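Local structure of protein Bug27 (Bordetella pertussis, 2QPQ) at residues P103-L117 with I191-S203. The protein probably binds a small solute in the periplasm, as a Venus flytrap-type solute-binding protein of the Bug family. Sequence-based numbering, arbitrary orientation.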
loop_
_atom_site.group_PDB
_atom_site.type_symbol
_atom_site.label_atom_id
_atom_site.label_comp_id
_atom_site.label_asym_id
_atom_site.label_seq_id
_atom_site.Cartn_x
_atom_site.Cartn_y
_atom_site.Cartn_z
ATOM N N PRO A 103 4.243 0.122 6.504
ATOM C CA PRO A 103 4.967 1.314 6.090
ATOM C C PRO A 103 5.864 1.037 4.867
ATOM O O PRO A 103 6.214 -0.122 4.573
ATOM C CB PRO A 103 5.795 1.659 7.331
ATOM C CG PRO A 103 6.026 0.333 8.006
ATOM C CD PRO A 103 4.782 -0.460 7.769
ATOM N N SER A 104 6.205 2.094 4.136
ATOM C CA SER A 104 7.359 2.034 3.229
ATOM C C SER A 104 8.667 2.316 3.951
ATOM O O SER A 104 8.691 2.872 5.054
ATOM C CB SER A 104 7.186 2.960 2.018
ATOM O OG SER A 104 6.000 2.595 1.305
ATOM N N VAL A 105 9.761 1.915 3.316
ATOM C CA VAL A 105 11.071 2.137 3.877
ATOM C C VAL A 105 12.018 2.637 2.814
ATOM O O VAL A 105 11.985 2.164 1.674
ATOM C CB VAL A 105 11.578 0.854 4.563
ATOM C CG1 VAL A 105 11.643 -0.291 3.534
ATOM C CG2 VAL A 105 12.891 1.116 5.319
ATOM N N PHE A 106 12.803 3.658 3.171
ATOM C CA PHE A 106 13.900 4.117 2.337
ATOM C C PHE A 106 15.102 3.219 2.614
ATOM O O PHE A 106 15.624 3.238 3.719
ATOM C CB PHE A 106 14.238 5.573 2.659
ATOM C CG PHE A 106 13.220 6.563 2.158
ATOM C CD1 PHE A 106 11.945 6.585 2.695
ATOM C CD2 PHE A 106 13.538 7.456 1.137
ATOM C CE1 PHE A 106 10.987 7.492 2.250
ATOM C CE2 PHE A 106 12.606 8.386 0.690
ATOM C CZ PHE A 106 11.319 8.404 1.247
ATOM N N VAL A 107 15.499 2.419 1.624
ATOM C CA VAL A 107 16.618 1.473 1.770
ATOM C C VAL A 107 17.768 1.795 0.798
ATOM O O VAL A 107 17.578 2.295 -0.344
ATOM C CB VAL A 107 16.165 -0.034 1.664
ATOM C CG1 VAL A 107 15.191 -0.366 2.771
ATOM C CG2 VAL A 107 15.465 -0.353 0.293
ATOM N N VAL A 108 18.964 1.514 1.286
ATOM C CA VAL A 108 20.200 1.721 0.534
ATOM C C VAL A 108 21.032 0.426 0.625
ATOM O O VAL A 108 20.826 -0.380 1.537
ATOM C CB VAL A 108 21.023 2.999 1.028
ATOM C CG1 VAL A 108 20.241 4.280 0.820
ATOM C CG2 VAL A 108 21.536 2.867 2.529
ATOM N N PRO A 109 21.931 0.202 -0.349
ATOM C CA PRO A 109 22.801 -0.962 -0.319
ATOM C C PRO A 109 23.661 -0.969 0.938
ATOM O O PRO A 109 23.996 0.103 1.479
ATOM C CB PRO A 109 23.726 -0.732 -1.521
ATOM C CG PRO A 109 23.078 0.238 -2.365
ATOM C CD PRO A 109 22.188 1.051 -1.521
ATOM N N ALA A 110 23.997 -2.165 1.393
ATOM C CA ALA A 110 25.092 -2.363 2.366
ATOM C C ALA A 110 26.296 -1.553 1.915
ATOM O O ALA A 110 26.673 -1.573 0.730
ATOM C CB ALA A 110 25.459 -3.846 2.468
ATOM N N GLY A 111 26.846 -0.785 2.858
ATOM C CA GLY A 111 28.007 0.051 2.605
ATOM C C GLY A 111 27.768 1.339 1.840
ATOM O O GLY A 111 28.727 1.984 1.390
ATOM N N SER A 112 26.497 1.729 1.685
ATOM C CA SER A 112 26.158 3.012 1.042
ATOM C C SER A 112 26.730 4.228 1.788
ATOM O O SER A 112 26.784 4.229 3.018
ATOM C CB SER A 112 24.639 3.163 1.035
ATOM O OG SER A 112 24.263 4.474 0.704
ATOM N N LYS A 113 27.085 5.268 1.046
ATOM C CA LYS A 113 27.512 6.545 1.638
ATOM C C LYS A 113 26.433 7.221 2.455
ATOM O O LYS A 113 26.754 8.098 3.254
ATOM C CB LYS A 113 28.000 7.535 0.578
ATOM C CG LYS A 113 26.944 7.904 -0.446
ATOM C CD LYS A 113 27.485 8.940 -1.388
ATOM C CE LYS A 113 26.510 9.207 -2.509
ATOM N NZ LYS A 113 27.065 10.257 -3.453
ATOM N N TYR A 114 25.164 6.842 2.243
ATOM C CA TYR A 114 24.064 7.451 2.979
ATOM C C TYR A 114 23.801 6.641 4.219
ATOM O O TYR A 114 23.277 5.525 4.158
ATOM C CB TYR A 114 22.764 7.512 2.158
ATOM C CG TYR A 114 22.853 8.228 0.851
ATOM C CD1 TYR A 114 23.278 9.562 0.778
ATOM C CD2 TYR A 114 22.470 7.586 -0.332
ATOM C CE1 TYR A 114 23.344 10.234 -0.451
ATOM C CE2 TYR A 114 22.552 8.236 -1.553
ATOM C CZ TYR A 114 22.979 9.572 -1.593
ATOM O OH TYR A 114 23.009 10.209 -2.811
ATOM N N LYS A 115 24.168 7.236 5.351
ATOM C CA LYS A 115 24.066 6.614 6.650
ATOM C C LYS A 115 22.753 6.988 7.358
ATOM O O LYS A 115 22.218 6.219 8.185
ATOM C CB LYS A 115 25.307 7.074 7.476
ATOM C CG LYS A 115 26.604 6.198 7.346
ATOM C CD LYS A 115 27.145 5.898 5.929
ATOM C CE LYS A 115 28.526 5.137 5.978
ATOM N NZ LYS A 115 29.063 4.515 4.679
ATOM N N THR A 116 22.209 8.159 7.026
ATOM C CA THR A 116 20.966 8.614 7.629
ATOM C C THR A 116 20.097 9.229 6.541
ATOM O O THR A 116 20.598 9.568 5.466
ATOM C CB THR A 116 21.220 9.714 8.702
ATOM O OG1 THR A 116 21.679 10.901 8.057
ATOM C CG2 THR A 116 22.275 9.294 9.705
ATOM N N LEU A 117 18.811 9.402 6.821
ATOM C CA LEU A 117 17.949 10.152 5.917
ATOM C C LEU A 117 18.434 11.581 5.716
ATOM O O LEU A 117 18.295 12.109 4.629
ATOM C CB LEU A 117 16.479 10.153 6.360
ATOM C CG LEU A 117 15.489 10.560 5.241
ATOM C CD1 LEU A 117 15.303 9.381 4.282
ATOM C CD2 LEU A 117 14.141 11.005 5.766
ATOM N N ILE A 191 17.163 -6.321 5.260
ATOM C CA ILE A 191 17.652 -5.381 6.253
ATOM C C ILE A 191 18.207 -6.190 7.446
ATOM O O ILE A 191 19.335 -5.938 7.866
ATOM C CB ILE A 191 16.579 -4.405 6.703
ATOM C CG1 ILE A 191 16.160 -3.495 5.543
ATOM C CG2 ILE A 191 17.091 -3.541 7.894
ATOM C CD1 ILE A 191 14.925 -2.682 5.838
ATOM N N LYS A 192 17.459 -7.191 7.910
ATOM C CA LYS A 192 17.955 -8.085 9.002
ATOM C C LYS A 192 19.255 -8.807 8.640
ATOM O O LYS A 192 20.180 -8.937 9.481
ATOM C CB LYS A 192 16.890 -9.120 9.373
ATOM C CG LYS A 192 15.543 -8.544 9.813
ATOM C CD LYS A 192 15.601 -7.871 11.164
ATOM C CE LYS A 192 14.206 -7.696 11.785
ATOM N NZ LYS A 192 14.289 -7.021 13.135
ATOM N N ALA A 193 19.318 -9.292 7.399
ATOM C CA ALA A 193 20.504 -9.937 6.819
ATOM C C ALA A 193 21.698 -8.991 6.637
ATOM O O ALA A 193 22.816 -9.443 6.349
ATOM C CB ALA A 193 20.148 -10.591 5.492
ATOM N N GLY A 194 21.465 -7.689 6.813
ATOM C CA GLY A 194 22.469 -6.652 6.596
ATOM C C GLY A 194 22.879 -6.459 5.140
ATOM O O GLY A 194 23.956 -5.918 4.840
ATOM N N LYS A 195 22.024 -6.905 4.221
ATOM C CA LYS A 195 22.279 -6.679 2.809
ATOM C C LYS A 195 21.807 -5.284 2.389
ATOM O O LYS A 195 22.274 -4.729 1.402
ATOM C CB LYS A 195 21.604 -7.771 1.975
ATOM C CG LYS A 195 22.209 -9.152 2.251
ATOM C CD LYS A 195 21.817 -10.166 1.211
ATOM C CE LYS A 195 22.879 -11.264 1.098
ATOM N NZ LYS A 195 23.286 -11.596 -0.347
ATOM N N LEU A 196 20.870 -4.737 3.149
ATOM C CA LEU A 196 20.393 -3.367 2.954
ATOM C C LEU A 196 20.428 -2.658 4.288
ATOM O O LEU A 196 20.309 -3.287 5.336
ATOM C CB LEU A 196 18.923 -3.341 2.492
ATOM C CG LEU A 196 18.660 -3.997 1.124
ATOM C CD1 LEU A 196 17.188 -4.171 0.913
ATOM C CD2 LEU A 196 19.262 -3.151 -0.032
ATOM N N GLN A 197 20.475 -1.339 4.208
ATOM C CA GLN A 197 20.336 -0.470 5.341
ATOM C C GLN A 197 19.089 0.391 5.147
ATOM O O GLN A 197 18.845 0.868 4.050
ATOM C CB GLN A 197 21.559 0.387 5.314
ATOM C CG GLN A 197 21.742 1.393 6.383
ATOM C CD GLN A 197 23.123 1.993 6.220
ATOM O OE1 GLN A 197 24.130 1.260 6.316
ATOM N NE2 GLN A 197 23.189 3.307 5.898
ATOM N N ALA A 198 18.311 0.566 6.210
ATOM C CA ALA A 198 17.115 1.383 6.182
ATOM C C ALA A 198 17.346 2.786 6.757
ATOM O O ALA A 198 17.791 2.934 7.899
ATOM C CB ALA A 198 15.972 0.668 6.910
ATOM N N LEU A 199 17.046 3.807 5.960
ATOM C CA LEU A 199 17.202 5.188 6.382
ATOM C C LEU A 199 16.008 5.752 7.184
ATOM O O LEU A 199 16.173 6.574 8.105
ATOM C CB LEU A 199 17.514 6.045 5.157
ATOM C CG LEU A 199 18.827 5.744 4.425
ATOM C CD1 LEU A 199 19.072 6.816 3.349
ATOM C CD2 LEU A 199 20.002 5.651 5.414
ATOM N N ALA A 200 14.805 5.319 6.822
ATOM C CA ALA A 200 13.570 5.787 7.451
ATOM C C ALA A 200 12.447 4.857 7.094
ATOM O O ALA A 200 12.525 4.139 6.068
ATOM C CB ALA A 200 13.221 7.199 6.978
ATOM N N VAL A 201 11.418 4.868 7.946
ATOM C CA VAL A 201 10.096 4.338 7.639
ATOM C C VAL A 201 9.111 5.486 7.467
ATOM O O VAL A 201 9.277 6.534 8.101
ATOM C CB VAL A 201 9.597 3.317 8.689
ATOM C CG1 VAL A 201 10.577 2.155 8.782
ATOM C CG2 VAL A 201 9.392 3.948 10.067
ATOM N N THR A 202 8.091 5.290 6.630
ATOM C CA THR A 202 7.159 6.365 6.278
ATOM C C THR A 202 5.937 6.455 7.192
ATOM O O THR A 202 5.119 7.343 7.015
ATOM C CB THR A 202 6.605 6.219 4.837
ATOM O OG1 THR A 202 5.850 4.999 4.757
ATOM C CG2 THR A 202 7.745 6.193 3.832
ATOM N N SER A 203 5.791 5.543 8.141
ATOM C CA SER A 203 4.691 5.643 9.100
ATOM C C SER A 203 4.959 6.740 10.146
ATOM O O SER A 203 6.051 7.303 10.234
ATOM C CB SER A 203 4.434 4.314 9.786
ATOM O OG SER A 203 5.657 3.774 10.232
HETATM O O HOH W 1 18.566 7.371 9.291
#
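L199 sits among V108, Y114 and L117 at the apolar centre. Its CG lies anti to its own carbonyl carbon (chi1 -63°). CD1 then meets V108 CG1 at 3.8 Å, the two side chains crossing at about a right angle, and CD2 lies against the backbone of Y114 and K115. L117 puts CD1 4.0 Å from A200 CB. L120 of helix 117-123 also touches L199 and F106. On the opposite face of the sheet, V105 CG2 packs tightly on A198 CB at 3.5 Å. V107 CG1 meets I191 CD1 at 3.9 Å, and A187 of helix 184-192 adds to this layer.

Strands 103-109 and 196-201 run antiparallel. V108 and Q197 form a hydrogen-bonded pair, with both backbone bonds made. A beta bulge interrupts the regular pairing: L199 and A200 together face F106. L199 N reaches F106 O at 2.7 Å, almost straight in line with the carbonyl. F106 N binds A200 O. One water links L117 N to L199 O beside the bulge.

Further polar bonds lie at the ends. T202 N donates to S104 O at 2.9 Å. T202 OG1 receives S104 N at 3.0 Å and also bonds L226 O. At the other end A110 N binds K195 O from above the carbonyl plane.

The contact thus joins the end of strand 93-109 to strand 196-201, which follows helix 184-192, in one alpha/beta lobe of the Venus flytrap fold. The bulge probably helps turn L199 into the core, and A200 N is left buried without a partner in the model.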